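Side-chain contact in 4-oxalocrotonase tautomerase isozyme (Methylibium petroleiphilum, PDB 4FDX), which belongs to the tautomerase superfamily of small beta-alpha-beta proteins and assembles as a hexamer of six copies of one short chain: residues B[45-50]-B[59-64]. Sequence-based numbering, arbitrary orientation.
Sequences LGVEHF and MRQAAA
V47 and Q61 meet where segment 45-50 faces helix 57-63, the last in the model, in a small surface contact made by touching side chains, with no hydrogen bond between the segments. It exemplifies how side chains can add a light layer to a junction that backbone hydrogen bonds already make close by. On V47 a single methyl does the touching: CG1 lies 3.8 Å from Q61 OE1 and equally 3.8 Å from Q61 NE2, so it rests against both arms of the carboxamide. With its CB pointing toward the loop, Q61 extends beyond CG (chi2 175°) and crosses the valine side chain at about a right angle.

The second pairing sets an aromatic ring against a guanidinium. R60 NH2 comes to the edge of the F50 ring, near the ring plane, 4.0 Å from F50 CE2 and 4.1 Å from F50 CD2. The two planes stand 73° apart, and the nitrogen is not over the ring face, so this is edge contact rather than a cation-pi stack. A bend at chi3 (-29°) turns the arginine's end to the phenylalanine, although neither residue's CB points straight at the opposite segment.

Backbone hydrogen bonds between V47 and A58 and between F50 and A57 tie the loop to the helix start. Segment 45-50 runs from the end of strand 39-45 to F50, first residue of strand 50-52, which pairs with 55-56 as a hairpin leading into helix 57-63; at F50 an antiparallel strand of a second subunit continues the sheet across the interface.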
loop_
_atom_site.group_PDB
_atom_site.type_symbol
_atom_site.label_atom_id
_atom_site.label_comp_id
_atom_site.label_asym_id
_atom_site.label_seq_id
_atom_site.Cartn_x
_atom_site.Cartn_y
_atom_site.Cartn_z
ATOM N N LEU B 45 5.996 3.400 11.343
ATOM C CA LEU B 45 5.301 4.652 11.416
ATOM C C LEU B 45 5.748 5.466 12.618
ATOM O O LEU B 45 5.734 5.024 13.732
ATOM C CB LEU B 45 3.814 4.401 11.637
ATOM C CG LEU B 45 3.091 3.650 10.506
ATOM C CD1 LEU B 45 1.789 3.053 11.046
ATOM C CD2 LEU B 45 2.909 4.515 9.312
ATOM N N GLY B 46 6.081 6.694 12.332
ATOM C CA GLY B 46 6.349 7.629 13.434
ATOM C C GLY B 46 5.072 7.920 14.165
ATOM O O GLY B 46 3.978 7.824 13.582
ATOM N N VAL B 47 5.198 8.247 15.444
ATOM C CA VAL B 47 4.036 8.452 16.308
ATOM C C VAL B 47 3.212 9.642 15.825
ATOM O O VAL B 47 1.992 9.669 16.119
ATOM C CB VAL B 47 4.331 8.600 17.836
ATOM C CG1 VAL B 47 4.530 7.229 18.506
ATOM C CG2 VAL B 47 5.444 9.584 18.077
ATOM N N GLU B 48 3.792 10.605 15.086
ATOM C CA GLU B 48 3.021 11.625 14.492
ATOM C C GLU B 48 2.248 11.230 13.173
ATOM O O GLU B 48 1.488 11.990 12.593
ATOM C CB GLU B 48 3.998 12.800 14.295
ATOM C CG GLU B 48 5.175 12.585 13.292
ATOM C CD GLU B 48 6.323 11.554 13.529
ATOM O OE1 GLU B 48 6.402 10.783 14.489
ATOM O OE2 GLU B 48 7.266 11.572 12.678
ATOM N N HIS B 49 2.453 9.994 12.757
ATOM C CA HIS B 49 2.010 9.462 11.470
ATOM C C HIS B 49 1.057 8.311 11.578
ATOM O O HIS B 49 0.782 7.624 10.583
ATOM C CB HIS B 49 3.227 9.071 10.639
ATOM C CG HIS B 49 3.999 10.240 10.120
ATOM N ND1 HIS B 49 5.283 10.077 9.644
ATOM C CD2 HIS B 49 3.689 11.599 10.065
ATOM C CE1 HIS B 49 5.732 11.325 9.232
ATOM N NE2 HIS B 49 4.772 12.247 9.553
ATOM N N PHE B 50 0.480 8.111 12.766
ATOM C CA PHE B 50 -0.542 7.114 12.924
ATOM C C PHE B 50 -1.616 7.655 13.826
ATOM O O PHE B 50 -1.286 8.235 14.872
ATOM C CB PHE B 50 0.036 5.801 13.524
ATOM C CG PHE B 50 -1.048 4.792 13.767
ATOM C CD1 PHE B 50 -1.777 4.198 12.695
ATOM C CD2 PHE B 50 -1.419 4.506 15.047
ATOM C CE1 PHE B 50 -2.796 3.246 12.998
ATOM C CE2 PHE B 50 -2.382 3.575 15.361
ATOM C CZ PHE B 50 -3.134 3.000 14.332
ATOM N N MET B 59 -0.072 12.208 20.168
ATOM C CA MET B 59 -0.924 13.021 21.039
ATOM C C MET B 59 -1.517 12.108 22.083
ATOM O O MET B 59 -1.806 12.579 23.226
ATOM C CB MET B 59 -2.107 13.675 20.291
ATOM C CG MET B 59 -1.713 14.653 19.162
ATOM S SD MET B 59 -3.023 14.780 17.815
ATOM C CE MET B 59 -4.477 15.334 18.747
ATOM N N ARG B 60 -1.769 10.860 21.708
ATOM C CA ARG B 60 -2.435 9.931 22.666
ATOM C C ARG B 60 -1.463 9.610 23.859
ATOM O O ARG B 60 -1.890 9.553 25.025
ATOM C CB ARG B 60 -3.002 8.684 21.954
ATOM C CG ARG B 60 -4.412 8.850 21.357
ATOM C CD ARG B 60 -4.863 7.719 20.399
ATOM N NE ARG B 60 -3.759 7.050 19.656
ATOM C CZ ARG B 60 -3.505 5.727 19.669
ATOM N NH1 ARG B 60 -4.312 4.900 20.363
ATOM N NH2 ARG B 60 -2.468 5.211 18.967
ATOM N N GLN B 61 -0.169 9.465 23.542
ATOM C CA GLN B 61 0.917 9.260 24.527
ATOM C C GLN B 61 1.096 10.482 25.402
ATOM O O GLN B 61 1.261 10.362 26.632
ATOM C CB GLN B 61 2.262 9.027 23.807
ATOM C CG GLN B 61 2.431 7.621 23.279
ATOM C CD GLN B 61 3.706 7.437 22.472
ATOM O OE1 GLN B 61 4.435 8.402 22.131
ATOM N NE2 GLN B 61 3.980 6.189 22.147
ATOM N N ALA B 62 1.091 11.655 24.749
ATOM C CA ALA B 62 1.183 12.954 25.413
ATOM C C ALA B 62 0.033 13.135 26.433
ATOM O O ALA B 62 0.258 13.628 27.545
ATOM C CB ALA B 62 1.200 14.092 24.385
ATOM N N ALA B 63 -1.183 12.722 26.070
ATOM C CA ALA B 63 -2.366 12.942 26.942
ATOM C C ALA B 63 -2.315 11.996 28.166
ATOM O O ALA B 63 -2.842 12.335 29.248
ATOM C CB ALA B 63 -3.685 12.800 26.163
ATOM N N ALA B 64 -1.640 10.845 27.999
ATOM C CA ALA B 64 -1.337 9.923 29.127
ATOM C C ALA B 64 0.012 10.198 29.849
ATOM O O ALA B 64 0.270 11.293 30.395
ATOM C CB ALA B 64 -1.399 8.471 28.658
#